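Local coordinates for protein sensory box/response regulator (Mycobacterium smegmatis, PDB 5YRP) that belongs to the EAL-domain family of bacterial signalling proteins and holds a magnesium ion in a barrel-like alpha/beta fold, at residues A[63-68]-A[107-112]; A[81-86]-A[113-118]; A[121-126]-A[153-158]. One frame throughout, in Å; residues are numbered along the deposited sequence.

Contact 1 of 3, residues A[63-68]-A[107-112]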
ATOM      1  N   THR A  63     -19.034  24.759   7.882  1.00 60.83           N
ATOM      2  CA  THR A  63     -19.945  24.458   8.985  1.00 59.74           C
ATOM      3  C   THR A  63     -19.204  23.840  10.177  1.00 59.55           C
ATOM      4  O   THR A  63     -19.499  24.152  11.333  1.00 58.25           O
ATOM      5  CB  THR A  63     -21.070  23.507   8.532  1.00 59.09           C
ATOM      6  OG1 THR A  63     -21.628  23.980   7.302  1.00 59.59           O
ATOM      7  CG2 THR A  63     -22.173  23.426   9.578  1.00 58.43           C
ATOM      8  N   ALA A  64     -18.249  22.963   9.885  1.00 60.03           N
ATOM      9  CA  ALA A  64     -17.448  22.313  10.925  1.00 60.24           C
ATOM     10  C   ALA A  64     -16.619  23.343  11.673  1.00 60.28           C
ATOM     11  O   ALA A  64     -16.622  23.376  12.899  1.00 61.12           O
ATOM     12  CB  ALA A  64     -16.545  21.252  10.317  1.00 60.04           C
ATOM     13  N   CYS A  65     -15.915  24.180  10.915  1.00 59.71           N
ATOM     14  CA  CYS A  65     -15.114  25.268  11.476  1.00 59.50           C
ATOM     15  C   CYS A  65     -15.959  26.256  12.272  1.00 59.06           C
ATOM     16  O   CYS A  65     -15.527  26.761  13.302  1.00 59.13           O
ATOM     17  CB  CYS A  65     -14.379  26.008  10.361  1.00 60.64           C
ATOM     18  SG  CYS A  65     -13.025  25.067   9.621  1.00 62.38           S
ATOM     19  N   ALA A  66     -17.162  26.531  11.782  1.00 60.33           N
ATOM     20  CA  ALA A  66     -18.093  27.416  12.475  1.00 61.92           C
ATOM     21  C   ALA A  66     -18.492  26.823  13.816  1.00 63.18           C
ATOM     22  O   ALA A  66     -18.372  27.472  14.852  1.00 64.75           O
ATOM     23  CB  ALA A  66     -19.327  27.655  11.624  1.00 63.08           C
ATOM     24  N   GLU A  67     -18.964  25.579  13.776  1.00 64.66           N
ATOM     25  CA  GLU A  67     -19.353  24.839  14.978  1.00 64.62           C
ATOM     26  C   GLU A  67     -18.175  24.647  15.931  1.00 63.22           C
ATOM     27  O   GLU A  67     -18.349  24.645  17.146  1.00 62.67           O
ATOM     28  CB  GLU A  67     -19.940  23.479  14.576  1.00 66.49           C
ATOM     29  CG  GLU A  67     -20.320  22.552  15.727  1.00 67.94           C
ATOM     30  CD  GLU A  67     -21.393  23.118  16.641  1.00 68.85           C
ATOM     31  OE1 GLU A  67     -22.116  24.053  16.233  1.00 71.48           O
ATOM     32  OE2 GLU A  67     -21.518  22.607  17.772  1.00 67.74           O
ATOM     33  N   PHE A  68     -16.983  24.487  15.367  1.00 63.60           N
ATOM     34  CA  PHE A  68     -15.761  24.292  16.145  1.00 64.51           C
ATOM     35  C   PHE A  68     -15.422  25.548  16.951  1.00 65.14           C
ATOM     36  O   PHE A  68     -15.110  25.459  18.137  1.00 65.86           O
ATOM     37  CB  PHE A  68     -14.612  23.885  15.205  1.00 63.71           C
ATOM     38  CG  PHE A  68     -13.281  23.667  15.887  1.00 63.33           C
ATOM     39  CD1 PHE A  68     -13.196  23.142  17.169  1.00 64.13           C
ATOM     40  CD2 PHE A  68     -12.101  23.948  15.212  1.00 64.07           C
ATOM     41  CE1 PHE A  68     -11.966  22.938  17.777  1.00 64.26           C
ATOM     42  CE2 PHE A  68     -10.868  23.744  15.812  1.00 64.37           C
ATOM     43  CZ  PHE A  68     -10.801  23.238  17.098  1.00 63.95           C
ATOM     44  N   PHE A 107     -13.569  32.424  11.330  1.00 68.59           N
ATOM     45  CA  PHE A 107     -14.018  31.841  12.602  1.00 67.43           C
ATOM     46  C   PHE A 107     -12.939  31.825  13.691  1.00 66.17           C
ATOM     47  O   PHE A 107     -13.050  31.085  14.674  1.00 62.70           O
ATOM     48  CB  PHE A 107     -14.553  30.426  12.367  1.00 66.75           C
ATOM     49  CG  PHE A 107     -15.700  30.370  11.400  1.00 65.66           C
ATOM     50  CD1 PHE A 107     -16.944  30.876  11.749  1.00 65.45           C
ATOM     51  CD2 PHE A 107     -15.537  29.816  10.140  1.00 65.12           C
ATOM     52  CE1 PHE A 107     -18.005  30.828  10.860  1.00 65.39           C
ATOM     53  CE2 PHE A 107     -16.592  29.763   9.247  1.00 65.29           C
ATOM     54  CZ  PHE A 107     -17.829  30.270   9.606  1.00 65.49           C
ATOM     55  N   GLY A 108     -11.903  32.640  13.508  1.00 67.45           N
ATOM     56  CA  GLY A 108     -10.859  32.832  14.517  1.00 67.98           C
ATOM     57  C   GLY A 108     -10.215  31.552  15.006  1.00 67.33           C
ATOM     58  O   GLY A 108      -9.870  31.434  16.182  1.00 67.22           O
ATOM     59  N   LEU A 109     -10.058  30.588  14.105  1.00 68.82           N
ATOM     60  CA  LEU A 109      -9.430  29.318  14.449  1.00 70.22           C
ATOM     61  C   LEU A 109      -7.919  29.481  14.343  1.00 71.49           C
ATOM     62  O   LEU A 109      -7.427  29.999  13.339  1.00 75.15           O
ATOM     63  CB  LEU A 109      -9.922  28.202  13.527  1.00 69.62           C
ATOM     64  CG  LEU A 109     -11.413  27.861  13.644  1.00 69.25           C
ATOM     65  CD1 LEU A 109     -11.833  26.885  12.557  1.00 69.30           C
ATOM     66  CD2 LEU A 109     -11.748  27.292  15.013  1.00 68.72           C
ATOM     67  N   PRO A 110      -7.177  29.057  15.383  1.00 71.68           N
ATOM     68  CA  PRO A 110      -5.738  29.301  15.411  1.00 73.58           C
ATOM     69  C   PRO A 110      -4.933  28.332  14.554  1.00 73.70           C
ATOM     70  O   PRO A 110      -5.481  27.392  13.984  1.00 73.00           O
ATOM     71  CB  PRO A 110      -5.388  29.124  16.891  1.00 73.72           C
ATOM     72  CG  PRO A 110      -6.369  28.126  17.383  1.00 72.66           C
ATOM     73  CD  PRO A 110      -7.630  28.328  16.582  1.00 72.44           C
ATOM     74  N   ARG A 111      -3.631  28.576  14.482  1.00 75.22           N
ATOM     75  CA  ARG A 111      -2.727  27.765  13.671  1.00 77.20           C
ATOM     76  C   ARG A 111      -2.537  26.366  14.255  1.00 76.00           C
ATOM     77  O   ARG A 111      -2.188  26.218  15.425  1.00 77.88           O
ATOM     78  CB  ARG A 111      -1.370  28.453  13.549  1.00 78.98           C
ATOM     79  CG  ARG A 111      -1.421  29.797  12.843  1.00 80.91           C
ATOM     80  CD  ARG A 111      -0.038  30.417  12.754  1.00 81.94           C
ATOM     81  NE  ARG A 111       0.922  29.484  12.167  1.00 83.77           N
ATOM     82  CZ  ARG A 111       1.038  29.222  10.865  1.00 83.88           C
ATOM     83  NH1 ARG A 111       1.950  28.348  10.447  1.00 83.70           N
ATOM     84  NH2 ARG A 111       0.258  29.823   9.973  1.00 83.11           N
ATOM     85  N   GLY A 112      -2.774  25.351  13.427  1.00 74.16           N
ATOM     86  CA  GLY A 112      -2.623  23.947  13.827  1.00 71.62           C
ATOM     87  C   GLY A 112      -3.892  23.311  14.376  1.00 69.10           C
ATOM     88  O   GLY A 112      -3.885  22.143  14.768  1.00 67.88           O
TER
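Ala-66 and Phe-107 mark the closest approach of the two backbones, with 6.0 Å between their CA atoms: a turn of helix 52-73 faces the irregular chain that follows helix 96-106, and no hydrogen bond links the two. Phe-107, the first residue to depart from helical backbone angles, lays one face of its ring on helix 52-73. The CA of Ala-66 stands over the ring centre, 3.7 Å above the plane, and the methyl CB of the same residue makes a CH-pi contact, 3.9 Å from the ring centroid and 26° off the normal. That methyl leans toward the far end of the ring, close to CE1 and CZ. Phe-107 CG is anti to the carbonyl carbon (chi1 -59°), which sets the start of the ring on the side of helix 52-73. In the EAL fold, a variant of the TIM barrel, helices 52-73 and 96-106 belong to the outer layer around the strands, and the contact joins the first of them to the connection leading into strand 114-119. Deeper in, Leu-109 reaches between two helix residues with its two methyls divided: CD1 lies 3.5 Å from Cys-65 CB and 3.7 Å from Cys-65 SG, while CD2 approaches the ring of Phe-68 at CD2, 3.4 Å away, and at CE2. This last approach is oblique to the ring. The Phe-68 ring also packs on Leu-82 of strand 81-86, whereas Cys-65 touches Ile-103 of helix 96-106. Cys-65 CB is shared, lying also 4.0 Å from Phe-107 CD2. The Phe-107 side chain also touches Arg-62 and Ser-69 of helix 52-73.

Contact 2 of 3, residues A[81-86]-A[113-118]. With MG (magnesium ion), chain C.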
ATOM      1  N   VAL A  81      -7.733  19.210  17.863  1.00 60.77           N
ATOM      2  CA  VAL A  81      -7.714  19.343  16.409  1.00 60.96           C
ATOM      3  C   VAL A  81      -9.102  19.017  15.850  1.00 59.67           C
ATOM      4  O   VAL A  81      -9.816  18.178  16.393  1.00 58.94           O
ATOM      5  CB  VAL A  81      -6.646  18.426  15.771  1.00 61.65           C
ATOM      6  CG1 VAL A  81      -6.584  18.620  14.260  1.00 62.28           C
ATOM      7  CG2 VAL A  81      -5.278  18.695  16.384  1.00 60.85           C
ATOM      8  N   LEU A  82      -9.475  19.703  14.774  1.00 58.46           N
ATOM      9  CA  LEU A  82     -10.704  19.406  14.040  1.00 57.59           C
ATOM     10  C   LEU A  82     -10.352  18.743  12.709  1.00 58.59           C
ATOM     11  O   LEU A  82      -9.781  19.382  11.825  1.00 58.31           O
ATOM     12  CB  LEU A  82     -11.502  20.684  13.791  1.00 56.86           C
ATOM     13  CG  LEU A  82     -12.828  20.511  13.044  1.00 56.65           C
ATOM     14  CD1 LEU A  82     -13.894  19.902  13.943  1.00 56.43           C
ATOM     15  CD2 LEU A  82     -13.297  21.847  12.497  1.00 57.30           C
ATOM     16  N   ARG A  83     -10.697  17.465  12.574  1.00 58.69           N
ATOM     17  CA  ARG A  83     -10.406  16.712  11.358  1.00 59.14           C
ATOM     18  C   ARG A  83     -11.573  16.763  10.380  1.00 59.13           C
ATOM     19  O   ARG A  83     -12.702  16.443  10.739  1.00 58.28           O
ATOM     20  CB  ARG A  83     -10.062  15.259  11.685  1.00 60.84           C
ATOM     21  CG  ARG A  83      -8.786  15.114  12.498  1.00 61.88           C
ATOM     22  CD  ARG A  83      -8.109  13.763  12.323  1.00 61.44           C
ATOM     23  NE  ARG A  83      -6.666  13.895  12.516  1.00 62.11           N
ATOM     24  CZ  ARG A  83      -6.056  14.007  13.695  1.00 61.85           C
ATOM     25  NH1 ARG A  83      -6.752  13.992  14.826  1.00 62.93           N
ATOM     26  NH2 ARG A  83      -4.737  14.134  13.745  1.00 61.85           N
ATOM     27  N   ILE A  84     -11.284  17.168   9.146  1.00 59.89           N
ATOM     28  CA  ILE A  84     -12.296  17.287   8.099  1.00 60.03           C
ATOM     29  C   ILE A  84     -11.843  16.528   6.866  1.00 60.49           C
ATOM     30  O   ILE A  84     -10.725  16.711   6.396  1.00 61.54           O
ATOM     31  CB  ILE A  84     -12.534  18.761   7.732  1.00 60.56           C
ATOM     32  CG1 ILE A  84     -13.155  19.499   8.921  1.00 60.99           C
ATOM     33  CG2 ILE A  84     -13.440  18.883   6.511  1.00 60.27           C
ATOM     34  CD1 ILE A  84     -12.770  20.953   8.995  1.00 61.10           C
ATOM     35  N   ASN A  85     -12.724  15.680   6.343  1.00 61.50           N
ATOM     36  CA  ASN A  85     -12.426  14.908   5.145  1.00 60.93           C
ATOM     37  C   ASN A  85     -12.502  15.788   3.916  1.00 61.97           C
ATOM     38  O   ASN A  85     -13.525  16.423   3.667  1.00 64.90           O
ATOM     39  CB  ASN A  85     -13.396  13.742   5.002  1.00 60.11           C
ATOM     40  CG  ASN A  85     -13.189  12.690   6.066  1.00 60.21           C
ATOM     41  OD1 ASN A  85     -12.144  12.044   6.117  1.00 59.96           O
ATOM     42  ND2 ASN A  85     -14.182  12.513   6.924  1.00 60.98           N
ATOM     43  N   VAL A  86     -11.410  15.830   3.161  1.00 62.99           N
ATOM     44  CA  VAL A  86     -11.353  16.609   1.929  1.00 64.56           C
ATOM     45  C   VAL A  86     -11.369  15.679   0.717  1.00 67.97           C
ATOM     46  O   VAL A  86     -10.568  14.751   0.616  1.00 66.20           O
ATOM     47  CB  VAL A  86     -10.118  17.524   1.900  1.00 63.35           C
ATOM     48  CG1 VAL A  86     -10.034  18.286   0.590  1.00 63.67           C
ATOM     49  CG2 VAL A  86     -10.179  18.509   3.052  1.00 63.03           C
ATOM     50  N   SER A 113      -4.985  24.070  14.380  1.00 67.32           N
ATOM     51  CA  SER A 113      -6.249  23.622  14.963  1.00 67.81           C
ATOM     52  C   SER A 113      -7.131  22.861  13.980  1.00 68.89           C
ATOM     53  O   SER A 113      -8.188  22.357  14.365  1.00 71.33           O
ATOM     54  CB  SER A 113      -7.035  24.817  15.496  1.00 68.21           C
ATOM     55  OG  SER A 113      -7.515  25.619  14.431  1.00 70.53           O
ATOM     56  N   VAL A 114      -6.718  22.799  12.715  1.00 67.81           N
ATOM     57  CA  VAL A 114      -7.460  22.053  11.692  1.00 66.01           C
ATOM     58  C   VAL A 114      -6.532  21.080  10.965  1.00 64.44           C
ATOM     59  O   VAL A 114      -5.402  21.423  10.624  1.00 63.23           O
ATOM     60  CB  VAL A 114      -8.141  23.005  10.684  1.00 65.21           C
ATOM     61  CG1 VAL A 114      -8.849  22.235   9.576  1.00 63.98           C
ATOM     62  CG2 VAL A 114      -9.136  23.902  11.403  1.00 66.58           C
ATOM     63  N   CYS A 115      -7.026  19.865  10.747  1.00 63.64           N
ATOM     64  CA  CYS A 115      -6.296  18.835  10.010  1.00 63.35           C
ATOM     65  C   CYS A 115      -7.158  18.258   8.886  1.00 64.45           C
ATOM     66  O   CYS A 115      -8.171  17.613   9.144  1.00 66.30           O
ATOM     67  CB  CYS A 115      -5.876  17.715  10.952  1.00 63.12           C
ATOM     68  SG  CYS A 115      -4.988  16.376  10.132  1.00 62.81           S
ATOM     69  N   LEU A 116      -6.744  18.480   7.641  1.00 63.42           N
ATOM     70  CA  LEU A 116      -7.521  18.044   6.481  1.00 62.73           C
ATOM     71  C   LEU A 116      -7.153  16.624   6.062  1.00 63.03           C
ATOM     72  O   LEU A 116      -6.056  16.392   5.560  1.00 64.13           O
ATOM     73  CB  LEU A 116      -7.302  19.000   5.309  1.00 62.85           C
ATOM     74  CG  LEU A 116      -7.676  20.471   5.538  1.00 62.57           C
ATOM     75  CD1 LEU A 116      -7.217  21.323   4.367  1.00 61.77           C
ATOM     76  CD2 LEU A 116      -9.168  20.654   5.768  1.00 63.38           C
ATOM     77  N   GLU A 117      -8.073  15.683   6.270  1.00 64.18           N
ATOM     78  CA  GLU A 117      -7.874  14.293   5.846  1.00 65.06           C
ATOM     79  C   GLU A 117      -8.010  14.158   4.340  1.00 65.24           C
ATOM     80  O   GLU A 117      -8.976  14.644   3.753  1.00 66.20           O
ATOM     81  CB  GLU A 117      -8.896  13.364   6.497  1.00 67.10           C
ATOM     82  CG  GLU A 117      -8.786  13.255   8.007  1.00 69.49           C
ATOM     83  CD  GLU A 117      -9.752  12.248   8.598  1.00 71.13           C
ATOM     84  OE1 GLU A 117     -10.158  12.437   9.760  1.00 72.60           O
ATOM     85  OE2 GLU A 117     -10.107  11.263   7.917  1.00 71.92           O
ATOM     86  N   ILE A 118      -7.042  13.489   3.723  1.00 65.62           N
ATOM     87  CA  ILE A 118      -7.080  13.210   2.293  1.00 67.39           C
ATOM     88  C   ILE A 118      -6.958  11.706   2.095  1.00 68.12           C
ATOM     89  O   ILE A 118      -6.106  11.061   2.703  1.00 66.70           O
ATOM     90  CB  ILE A 118      -5.940  13.909   1.522  1.00 68.51           C
ATOM     91  CG1 ILE A 118      -5.795  15.366   1.965  1.00 69.97           C
ATOM     92  CG2 ILE A 118      -6.203  13.846   0.022  1.00 69.60           C
ATOM     93  CD1 ILE A 118      -4.541  16.043   1.451  1.00 70.46           C
TER
HETATM   94 MG    MG C 701     -11.734   9.758   7.443  1.00 35.83          MG
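Leu-82, Ile-84 and Val-86 exchange backbone bonds with Ser-113, Cys-115 and Glu-117 as neighbouring parallel strands of the EAL barrel, the two strands of a beta-alpha-beta unit joined through helix 96-106. The short strand axes approach to 4.5 Å with an angle of 33° between their directions. Five N-H...O bonds alternate across the pair and make its tight part; the straightest runs from Cys-115 N to Leu-82 O (3.0 Å, 175° at the hydrogen), and the last from Val-86 N to Glu-117 O. Side-chain packing is less even. On the face of Leu-82, Ile-84 and Leu-116, turned to helices 52-73 and 96-106, Val-86 CG2 lies 3.6 Å from Leu-116 CD2, but Ile-84 CD1 meets Val-114 CG1 more loosely at 4.2 Å. The other face, with Arg-83, Cys-115, Asn-85 and Glu-117, carries the charged groups and the metal site, although Cys-115 CB also packs on Val-81 CG1 at 3.5 Å. Arg-83 runs extended from CG to NE and crosses Glu-117 at about a right angle; Arg-83 CB lies 3.4 Å from Glu-117 OE1. The guanidinium forms a salt bridge with Glu-13, while Lys-168 pairs with Glu-117 OE1. In contrast to the buried residues that make up most of the contact, Asn-85 is partly exposed at the metal. It lies side by side with Glu-117 and points the same way, and both belong to the magnesium site completed by Glu-25 and Asp-147. Glu-117 CG is anti to the carbonyl carbon (chi1 -65°); from there the extended chain beyond CG takes OE2 to 2.3 Å from the magnesium ion.

Contact 3 of 3, residues A[121-126]-A[153-158]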
ATOM      1  N   SER A 121      -5.740   7.482  -2.241  1.00 83.55           N
ATOM      2  CA  SER A 121      -5.853   7.416  -3.706  1.00 85.69           C
ATOM      3  C   SER A 121      -5.906   8.791  -4.400  1.00 87.22           C
ATOM      4  O   SER A 121      -6.708   9.007  -5.309  1.00 88.66           O
ATOM      5  CB  SER A 121      -7.089   6.588  -4.087  1.00 85.85           C
ATOM      6  OG  SER A 121      -8.273   7.160  -3.564  1.00 88.11           O
ATOM      7  N   VAL A 122      -5.053   9.710  -3.962  1.00 90.39           N
ATOM      8  CA  VAL A 122      -4.901  11.029  -4.590  1.00 94.22           C
ATOM      9  C   VAL A 122      -3.487  11.198  -5.175  1.00 95.79           C
ATOM     10  O   VAL A 122      -3.192  12.186  -5.848  1.00 93.44           O
ATOM     11  CB  VAL A 122      -5.252  12.144  -3.573  1.00 94.76           C
ATOM     12  CG1 VAL A 122      -4.876  13.529  -4.079  1.00 95.73           C
ATOM     13  CG2 VAL A 122      -6.740  12.101  -3.258  1.00 95.11           C
ATOM     14  N   VAL A 123      -2.630  10.208  -4.938  1.00100.97           N
ATOM     15  CA  VAL A 123      -1.249  10.221  -5.429  1.00106.66           C
ATOM     16  C   VAL A 123      -1.172  10.408  -6.947  1.00110.45           C
ATOM     17  O   VAL A 123      -0.492  11.313  -7.431  1.00112.24           O
ATOM     18  CB  VAL A 123      -0.453   8.958  -4.979  1.00107.46           C
ATOM     19  CG1 VAL A 123      -1.184   7.649  -5.277  1.00107.04           C
ATOM     20  CG2 VAL A 123       0.940   8.938  -5.595  1.00109.05           C
ATOM     21  N   VAL A 124      -1.882   9.557  -7.681  1.00114.55           N
ATOM     22  CA  VAL A 124      -1.895   9.581  -9.149  1.00117.68           C
ATOM     23  C   VAL A 124      -3.233  10.119  -9.667  1.00119.73           C
ATOM     24  O   VAL A 124      -3.292  10.689 -10.759  1.00117.48           O
ATOM     25  CB  VAL A 124      -1.594   8.180  -9.740  1.00118.04           C
ATOM     26  CG1 VAL A 124      -1.710   8.174 -11.262  1.00117.12           C
ATOM     27  CG2 VAL A 124      -0.200   7.721  -9.329  1.00117.21           C
ATOM     28  N   GLN A 125      -4.298   9.947  -8.882  1.00124.41           N
ATOM     29  CA  GLN A 125      -5.615  10.487  -9.227  1.00130.42           C
ATOM     30  C   GLN A 125      -5.582  12.011  -9.369  1.00130.74           C
ATOM     31  O   GLN A 125      -6.405  12.590 -10.082  1.00135.11           O
ATOM     32  CB  GLN A 125      -6.657  10.067  -8.186  1.00132.94           C
ATOM     33  CG  GLN A 125      -8.101  10.285  -8.628  1.00133.90           C
ATOM     34  CD  GLN A 125      -9.107   9.489  -7.810  1.00133.76           C
ATOM     35  OE1 GLN A 125      -8.821   8.380  -7.358  1.00133.54           O
ATOM     36  NE2 GLN A 125     -10.300  10.050  -7.627  1.00132.71           N
ATOM     37  N   ASP A 126      -4.637  12.646  -8.675  1.00127.08           N
ATOM     38  CA  ASP A 126      -4.289  14.049  -8.909  1.00125.54           C
ATOM     39  C   ASP A 126      -2.788  14.188  -9.195  1.00122.68           C
ATOM     40  O   ASP A 126      -1.999  13.302  -8.865  1.00121.90           O
ATOM     41  CB  ASP A 126      -4.675  14.911  -7.702  1.00126.97           C
ATOM     42  CG  ASP A 126      -6.183  15.039  -7.523  1.00127.96           C
ATOM     43  OD1 ASP A 126      -6.917  15.039  -8.533  1.00127.98           O
ATOM     44  OD2 ASP A 126      -6.638  15.161  -6.364  1.00129.74           O
ATOM     45  N   TYR A 153      -4.933   3.580  -3.782  1.00 64.55           N
ATOM     46  CA  TYR A 153      -3.694   3.603  -4.551  1.00 66.92           C
ATOM     47  C   TYR A 153      -2.558   4.074  -3.665  1.00 66.98           C
ATOM     48  O   TYR A 153      -2.532   5.230  -3.253  1.00 67.90           O
ATOM     49  CB  TYR A 153      -3.816   4.546  -5.744  1.00 69.21           C
ATOM     50  CG  TYR A 153      -4.701   4.030  -6.850  1.00 70.93           C
ATOM     51  CD1 TYR A 153      -6.070   4.287  -6.851  1.00 71.35           C
ATOM     52  CD2 TYR A 153      -4.169   3.293  -7.901  1.00 72.00           C
ATOM     53  CE1 TYR A 153      -6.886   3.821  -7.865  1.00 72.20           C
ATOM     54  CE2 TYR A 153      -4.975   2.823  -8.921  1.00 74.08           C
ATOM     55  CZ  TYR A 153      -6.331   3.089  -8.899  1.00 74.33           C
ATOM     56  OH  TYR A 153      -7.132   2.620  -9.911  1.00 76.97           O
ATOM     57  N   SER A 154      -1.614   3.183  -3.389  1.00 67.76           N
ATOM     58  CA  SER A 154      -0.599   3.435  -2.373  1.00 68.81           C
ATOM     59  C   SER A 154       0.258   4.667  -2.646  1.00 68.49           C
ATOM     60  O   SER A 154       0.537   5.005  -3.796  1.00 66.42           O
ATOM     61  CB  SER A 154       0.305   2.223  -2.205  1.00 69.86           C
ATOM     62  OG  SER A 154       1.253   2.449  -1.176  1.00 71.32           O
ATOM     63  N   VAL A 155       0.661   5.320  -1.560  1.00 69.66           N
ATOM     64  CA  VAL A 155       1.535   6.489  -1.594  1.00 71.08           C
ATOM     65  C   VAL A 155       2.916   6.137  -1.036  1.00 71.39           C
ATOM     66  O   VAL A 155       3.777   7.010  -0.921  1.00 73.60           O
ATOM     67  CB  VAL A 155       0.917   7.659  -0.784  1.00 71.83           C
ATOM     68  CG1 VAL A 155       1.825   8.880  -0.748  1.00 72.18           C
ATOM     69  CG2 VAL A 155      -0.413   8.063  -1.387  1.00 72.63           C
ATOM     70  N   LEU A 156       3.144   4.863  -0.717  1.00 69.61           N
ATOM     71  CA  LEU A 156       4.430   4.439  -0.150  1.00 70.58           C
ATOM     72  C   LEU A 156       5.610   5.069  -0.883  1.00 72.91           C
ATOM     73  O   LEU A 156       6.561   5.532  -0.252  1.00 74.02           O
ATOM     74  CB  LEU A 156       4.565   2.915  -0.167  1.00 69.21           C
ATOM     75  CG  LEU A 156       3.746   2.141   0.866  1.00 69.54           C
ATOM     76  CD1 LEU A 156       3.919   0.650   0.652  1.00 69.05           C
ATOM     77  CD2 LEU A 156       4.137   2.507   2.287  1.00 70.25           C
ATOM     78  N   SER A 157       5.528   5.094  -2.213  1.00 75.11           N
ATOM     79  CA  SER A 157       6.560   5.698  -3.057  1.00 76.77           C
ATOM     80  C   SER A 157       6.862   7.146  -2.673  1.00 79.32           C
ATOM     81  O   SER A 157       8.023   7.556  -2.660  1.00 82.09           O
ATOM     82  CB  SER A 157       6.134   5.638  -4.526  1.00 77.00           C
ATOM     83  OG  SER A 157       5.740   4.325  -4.889  1.00 77.64           O
ATOM     84  N   LEU A 158       5.817   7.904  -2.347  1.00 81.32           N
ATOM     85  CA  LEU A 158       5.935   9.345  -2.103  1.00 81.53           C
ATOM     86  C   LEU A 158       5.774   9.794  -0.647  1.00 79.74           C
ATOM     87  O   LEU A 158       5.830  10.992  -0.378  1.00 78.61           O
ATOM     88  CB  LEU A 158       4.915  10.092  -2.964  1.00 82.19           C
ATOM     89  CG  LEU A 158       4.840   9.690  -4.438  1.00 83.03           C
ATOM     90  CD1 LEU A 158       3.889  10.632  -5.147  1.00 84.41           C
ATOM     91  CD2 LEU A 158       6.199   9.706  -5.125  1.00 82.40           C
TER
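Two beta-alpha loops of the EAL barrel, one after strand 114-119 and the other after strand 142-149, pack together where Val-123 fits against Tyr-153, Val-155 and Leu-158. Val-123 CG1 sits between the backbone N and the carbonyl carbon (chi1 50°) and lies over the 153-154 backbone, 3.4 Å from Tyr-153 O and 3.5 Å from Ser-154 O; CG2 meets Leu-158 CD1 at 3.4 Å, the two side chains crossing obliquely; CB rests 3.7 Å from Val-155 CG2. No hydrogen bond spans the two segments. Ser-121 approaches the Tyr-153 ring at its edge, in plane, with CB 3.7 Å from CD1. The second loop is shaped by Ser-154, whose OG accepts a nearly straight bond from Leu-156 N (3.1 Å, 168°) and caps the short helix 156-159, while Glu-120 holds Val-155 N. The Tyr-153 ring also meets Tyr-153 of the second subunit edge-to-face, and Ser-154 forms backbone hydrogen bonds to that subunit, consistent with the dimer contacts that other EAL domains make through the loop after this strand.

Contacts 1 and 2 adjoin, their centres 11 Å apart: Phe-68 of contact 1 sets CE2 3.3 Å from Ser-113 O and CD2 3.6 Å from Leu-82 CB, both residues of contact 2, and so the helical layer rests directly on the strand pair. Their segments alternate along the chain, interlocking helix 52-73 with the beta-alpha-beta unit. Contact 3 follows contact 2 in sequence, residues 113-118 running almost directly into 121-126, with centres 19 Å apart. Contact 2 reaches the magnesium ion itself; contact 3 lies farther off, the Ser-121 side chain about 12 Å from the metal, and its 153-158 segment meets the second subunit. Contacts 1 and 3 do not touch, their nearest atoms about 19 Å apart.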